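Local structure of SnoaL-like domain protein (Mycobacterium hassiacum, 6P44) at residues B[8-11]-B[12-15]; B[114-117]-B[118-121]. The protein probably catalyses the isomerisation of 3-oxo-Delta5 steroids to their conjugated Delta4 isomers, as a thermophilic ketosteroid isomerase that binds the phenol 3,4-dinitrophenol in its pocket. The protein carries 1 engineered substitution. All coordinates share one frame; numbering follows the deposited sequence. Where two conformers were deposited one is given.

Contact 1: residues B[8-11]-B[12-15]; sequences ANTV and HRYL. With DNX (3,4-dinitrophenol), chain H.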
loop_
_atom_site.group_PDB
_atom_site.type_symbol
_atom_site.label_atom_id
_atom_site.label_comp_id
_atom_site.label_asym_id
_atom_site.label_seq_id
_atom_site.Cartn_x
_atom_site.Cartn_y
_atom_site.Cartn_z
ATOM N N ALA B 8 -3.852 13.916 -2.745
ATOM C CA ALA B 8 -4.909 13.251 -3.489
ATOM C C ALA B 8 -5.071 13.881 -4.862
ATOM O O ALA B 8 -5.216 13.177 -5.874
ATOM C CB ALA B 8 -6.209 13.311 -2.696
ATOM N N ASN B 9 -5.053 15.204 -4.917
ATOM C CA ASN B 9 -5.130 15.888 -6.200
ATOM C C ASN B 9 -3.987 15.465 -7.108
ATOM O O ASN B 9 -4.175 15.283 -8.314
ATOM C CB ASN B 9 -5.076 17.400 -5.994
ATOM C CG ASN B 9 -6.355 17.968 -5.387
ATOM O OD1 ASN B 9 -7.404 17.318 -5.365
ATOM N ND2 ASN B 9 -6.270 19.192 -4.887
ATOM N N THR B 10 -2.783 15.353 -6.551
ATOM C CA THR B 10 -1.646 14.953 -7.370
ATOM C C THR B 10 -1.817 13.542 -7.910
ATOM O O THR B 10 -1.477 13.280 -9.069
ATOM C CB THR B 10 -0.358 15.109 -6.567
ATOM O OG1 THR B 10 -0.233 16.493 -6.193
ATOM C CG2 THR B 10 0.870 14.639 -7.367
ATOM N N VAL B 11 -2.341 12.625 -7.091
ATOM C CA VAL B 11 -2.637 11.285 -7.588
ATOM C C VAL B 11 -3.603 11.349 -8.762
ATOM O O VAL B 11 -3.432 10.645 -9.761
ATOM C CB VAL B 11 -3.145 10.360 -6.468
ATOM C CG1 VAL B 11 -3.659 9.059 -7.056
ATOM C CG2 VAL B 11 -2.023 10.085 -5.463
ATOM N N HIS B 12 -4.647 12.172 -8.659
ATOM C CA HIS B 12 -5.578 12.266 -9.778
ATOM C C HIS B 12 -4.899 12.805 -11.034
ATOM O O HIS B 12 -5.202 12.353 -12.145
ATOM C CB HIS B 12 -6.800 13.085 -9.390
ATOM C CG HIS B 12 -7.798 12.311 -8.598
ATOM N ND1 HIS B 12 -8.868 11.663 -9.174
ATOM C CD2 HIS B 12 -7.895 12.082 -7.267
ATOM C CE1 HIS B 12 -9.578 11.068 -8.234
ATOM N NE2 HIS B 12 -9.009 11.305 -7.067
ATOM N N ARG B 13 -3.951 13.721 -10.898
ATOM C CA ARG B 13 -3.293 14.186 -12.110
ATOM C C ARG B 13 -2.335 13.141 -12.659
ATOM O O ARG B 13 -2.173 13.033 -13.881
ATOM C CB ARG B 13 -2.601 15.507 -11.859
ATOM C CG ARG B 13 -3.595 16.597 -11.592
ATOM C CD ARG B 13 -2.951 17.935 -11.741
ATOM N NE ARG B 13 -1.709 18.024 -10.978
ATOM C CZ ARG B 13 -1.646 18.151 -9.658
ATOM N NH1 ARG B 13 -2.756 18.198 -8.938
ATOM N NH2 ARG B 13 -0.467 18.220 -9.052
ATOM N N TYR B 14 -1.711 12.350 -11.782
ATOM C CA TYR B 14 -0.925 11.217 -12.247
ATOM C C TYR B 14 -1.781 10.296 -13.099
ATOM O O TYR B 14 -1.394 9.909 -14.206
ATOM C CB TYR B 14 -0.365 10.479 -11.023
ATOM C CG TYR B 14 0.308 9.181 -11.356
ATOM C CD1 TYR B 14 1.554 9.169 -11.940
ATOM C CD2 TYR B 14 -0.302 7.965 -11.096
ATOM C CE1 TYR B 14 2.181 7.995 -12.265
ATOM C CE2 TYR B 14 0.326 6.769 -11.415
ATOM C CZ TYR B 14 1.578 6.792 -11.992
ATOM O OH TYR B 14 2.236 5.626 -12.331
ATOM N N LEU B 15 -2.968 9.944 -12.597
ATOM C CA LEU B 15 -3.837 9.028 -13.333
ATOM C C LEU B 15 -4.332 9.655 -14.629
ATOM O O LEU B 15 -4.531 8.944 -15.618
ATOM C CB LEU B 15 -4.976 8.526 -12.430
ATOM C CG LEU B 15 -4.485 7.646 -11.258
ATOM C CD1 LEU B 15 -5.616 7.229 -10.304
ATOM C CD2 LEU B 15 -3.722 6.401 -11.746
HETATM C C1 DNX H . 1.346 2.463 -12.535
HETATM C C2 DNX H . 1.577 2.794 -13.863
HETATM C C3 DNX H . 1.690 1.783 -14.790
HETATM N N3 DNX H . 1.960 2.185 -16.171
HETATM C C4 DNX H . 1.565 0.453 -14.417
HETATM N N4 DNX H . 1.694 -0.644 -15.373
HETATM C C5 DNX H . 1.323 0.129 -13.095
HETATM C C6 DNX H . 1.217 1.135 -12.152
HETATM O O1 DNX H . 1.245 3.462 -11.618
HETATM O O31 DNX H . 3.121 2.339 -16.511
HETATM O O32 DNX H . 1.009 2.378 -16.915
HETATM O O41 DNX H . 2.247 -1.667 -15.006
HETATM O O42 DNX H . 1.229 -0.494 -16.493
HETATM O O HOH W 1 -1.897 18.977 -6.028
#
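Thr-10 OG1 is gripped twice: it donates to the carbonyl of Asp-6 one turn earlier and accepts a proton from a water 3.0 Å away, which in turn accepts from Arg-13 NH1. The residues lie on one amphipathic helix, 4-20, which packs on the curved sheet of the NTF2-like fold. With chi1 at -60°, OG1 stands beside the backbone N and faces back along the helix, where the Asp-6 oxygen lies; a threonine can thus satisfy its buried hydroxyl within the helix while its side chain packs against Phe-102. In the conformer described, one of two, the Arg-13 chain bends at chi3 (-50°) and lays a face of the guanidinium over Thr-10 CA, with CZ 3.9 Å from that atom. The bridging water sits at the edge of this group, in its plane.

Ordinary i to i+4 backbone hydrogen bonds, such as Tyr-14 N to Thr-10 O at 2.9 Å, complete the turn. Branched, apolar Val-11 and Leu-15 suit the buried flank: Val-11 CG1 lies 4.2 Å from Leu-15 CD1, one turn on, and both side chains press on strands 64-73 and 76-85. His-12 belongs to the exposed flank, its ring edge meeting the carbonyl of Ala-8.

Tyr-14 sends its ring away from the preceding turn, in contact with Met-100 and with Ile-26 and Leu-29 of helix 23-29. Its hydroxyl also bonds Tyr-55 OH, an arrangement consistent with the oxyanion hole of ketosteroid isomerases. The phenolic O1 of 3,4-dinitrophenol lies in the plane of the tyrosine ring, at its edge, in a very short hydrogen bond of 2.5 Å to Tyr-14 OH.

Contact 2: residues B[114-117]-B[118-121]; sequences YWTP and ENIT. With DNX (3,4-dinitrophenol), chain H.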
loop_
_atom_site.group_PDB
_atom_site.type_symbol
_atom_site.label_atom_id
_atom_site.label_comp_id
_atom_site.label_asym_id
_atom_site.label_seq_id
_atom_site.Cartn_x
_atom_site.Cartn_y
_atom_site.Cartn_z
ATOM N N TYR B 114 1.660 -2.624 -6.482
ATOM C CA TYR B 114 1.507 -4.022 -6.089
ATOM C C TYR B 114 0.471 -4.682 -6.992
ATOM O O TYR B 114 -0.735 -4.446 -6.839
ATOM C CB TYR B 114 1.077 -4.126 -4.625
ATOM C CG TYR B 114 1.985 -3.462 -3.600
ATOM C CD1 TYR B 114 1.914 -2.099 -3.375
ATOM C CD2 TYR B 114 2.883 -4.195 -2.858
ATOM C CE1 TYR B 114 2.716 -1.480 -2.446
ATOM C CE2 TYR B 114 3.684 -3.589 -1.895
ATOM C CZ TYR B 114 3.604 -2.226 -1.710
ATOM O OH TYR B 114 4.391 -1.562 -0.817
ATOM N N TRP B 115 0.949 -5.513 -7.918
ATOM C CA TRP B 115 0.122 -6.217 -8.888
ATOM C C TRP B 115 1.012 -7.280 -9.506
ATOM O O TRP B 115 2.241 -7.200 -9.424
ATOM C CB TRP B 115 -0.412 -5.266 -9.979
ATOM C CG TRP B 115 0.713 -4.667 -10.788
ATOM C CD1 TRP B 115 1.450 -3.566 -10.455
ATOM C CD2 TRP B 115 1.255 -5.154 -12.018
ATOM N NE1 TRP B 115 2.418 -3.341 -11.398
ATOM C CE2 TRP B 115 2.315 -4.302 -12.369
ATOM C CE3 TRP B 115 0.951 -6.235 -12.855
ATOM C CZ2 TRP B 115 3.067 -4.486 -13.524
ATOM C CZ3 TRP B 115 1.693 -6.411 -13.995
ATOM C CH2 TRP B 115 2.744 -5.536 -14.320
ATOM N N THR B 116 0.374 -8.271 -10.121
ATOM C CA THR B 116 1.034 -9.265 -10.971
ATOM C C THR B 116 0.092 -9.574 -12.128
ATOM O O THR B 116 -1.047 -9.087 -12.147
ATOM C CB THR B 116 1.304 -10.588 -10.249
ATOM O OG1 THR B 116 0.098 -11.348 -10.214
ATOM C CG2 THR B 116 1.832 -10.401 -8.833
ATOM N N PRO B 117 0.498 -10.398 -13.096
ATOM C CA PRO B 117 -0.447 -10.775 -14.161
ATOM C C PRO B 117 -1.720 -11.453 -13.664
ATOM O O PRO B 117 -2.715 -11.488 -14.405
ATOM C CB PRO B 117 0.387 -11.689 -15.068
ATOM C CG PRO B 117 1.795 -11.178 -14.870
ATOM C CD PRO B 117 1.870 -10.847 -13.406
ATOM N N GLU B 118 -1.742 -11.992 -12.448
ATOM C CA GLU B 118 -2.993 -12.552 -11.962
ATOM C C GLU B 118 -4.020 -11.475 -11.652
ATOM O O GLU B 118 -5.193 -11.803 -11.436
ATOM C CB GLU B 118 -2.736 -13.427 -10.734
ATOM C CG GLU B 118 -2.679 -12.664 -9.434
ATOM C CD GLU B 118 -2.334 -13.530 -8.240
ATOM O OE1 GLU B 118 -2.328 -14.770 -8.375
ATOM O OE2 GLU B 118 -2.070 -12.958 -7.161
ATOM N N ASN B 119 -3.612 -10.206 -11.630
ATOM C CA ASN B 119 -4.525 -9.094 -11.441
ATOM C C ASN B 119 -4.916 -8.449 -12.758
ATOM O O ASN B 119 -5.402 -7.308 -12.767
ATOM C CB ASN B 119 -3.893 -8.062 -10.511
ATOM C CG ASN B 119 -3.376 -8.671 -9.221
ATOM O OD1 ASN B 119 -2.208 -8.530 -8.903
ATOM N ND2 ASN B 119 -4.242 -9.332 -8.470
ATOM N N ILE B 120 -4.705 -9.145 -13.865
ATOM C CA ILE B 120 -5.074 -8.667 -15.188
ATOM C C ILE B 120 -6.214 -9.541 -15.668
ATOM O O ILE B 120 -6.131 -10.772 -15.585
ATOM C CB ILE B 120 -3.877 -8.730 -16.155
ATOM C CG1 ILE B 120 -2.724 -7.879 -15.614
ATOM C CG2 ILE B 120 -4.302 -8.277 -17.562
ATOM C CD1 ILE B 120 -1.477 -7.896 -16.460
ATOM N N THR B 121 -7.277 -8.908 -16.155
ATOM C CA THR B 121 -8.440 -9.609 -16.670
ATOM C C THR B 121 -8.756 -9.101 -18.067
ATOM O O THR B 121 -8.313 -8.023 -18.480
ATOM C CB THR B 121 -9.653 -9.370 -15.775
ATOM O OG1 THR B 121 -9.860 -7.962 -15.641
ATOM C CG2 THR B 121 -9.429 -9.961 -14.402
HETATM C C1 DNX H . 1.346 2.463 -12.535
HETATM C C2 DNX H . 1.577 2.794 -13.863
HETATM C C3 DNX H . 1.690 1.783 -14.790
HETATM N N3 DNX H . 1.960 2.185 -16.171
HETATM C C4 DNX H . 1.565 0.453 -14.417
HETATM N N4 DNX H . 1.694 -0.644 -15.373
HETATM C C5 DNX H . 1.323 0.129 -13.095
HETATM C C6 DNX H . 1.217 1.135 -12.152
HETATM O O1 DNX H . 1.245 3.462 -11.618
HETATM O O31 DNX H . 3.121 2.339 -16.511
HETATM O O32 DNX H . 1.009 2.378 -16.915
HETATM O O41 DNX H . 2.247 -1.667 -15.006
HETATM O O42 DNX H . 1.229 -0.494 -16.493
HETATM O O HOH W 2 -1.199 -10.564 -7.197
#
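At the rim of the ligand pocket, two overlapping type I beta turns, 116-119 and 117-120, form a single 3-10-like turn in which Thr-116 and Asn-119 hold each other by reciprocal bonds. Thr-116 N donates to Asn-119 OD1 at 2.9 Å, and Asn-119 N donates back to Thr-116 O at 2.8 Å, from above the carbonyl plane. An asparagine suits the place because its short side chain carries the carbonyl OD1 back to the N-H of Thr-116. Thr-116 OG1 makes an ST turn, accepting from Glu-118 N at 3.0 Å, because chi1 of 79° sets it between the backbone N and the carbonyl carbon. Pro-117 fits the first corner, its ring fixing phi near -58°. The second turn closes with Ile-120 N to Pro-117 O at 3.1 Å, and Ile-120 CD1 rests 3.8 Å from Pro-117 CA.

Ile-120 CD1 also lies 4.3 Å from Trp-115 CZ3, a loose apolar contact. The indole's CZ2 approaches nitro oxygen O41 of the bound dinitrophenol at 3.3 Å, while NE1 is hydrogen-bonded to OD1 of the engineered Asn-38.

The turn interrupts strand 108-121, which pairs with strand 92-102 through Asp-95 and Thr-93; Met-94 packs against both Trp-115 and Ile-120, and Arg-71 and Leu-73 of the second subunit border the turn.

Overall arrangement
From the N terminus, contact 1 comes first, inside helix 4-20, and contact 2 last, near the end of strand 108-121. Each is local, closing only a turn or two of chain, so they follow in series and neither nest nor cross. Their centres lie 22 Å apart, on opposite sides of the chain's centre, and their nearest atoms remain about 9 Å apart. What joins them is the dinitrophenol: the helix meets its phenol end and the strand's tryptophan its nitro end. The buried side chains of contact 1 seat the helix on the sheet, whereas contact 2 shapes an interrupted strand beside the second subunit.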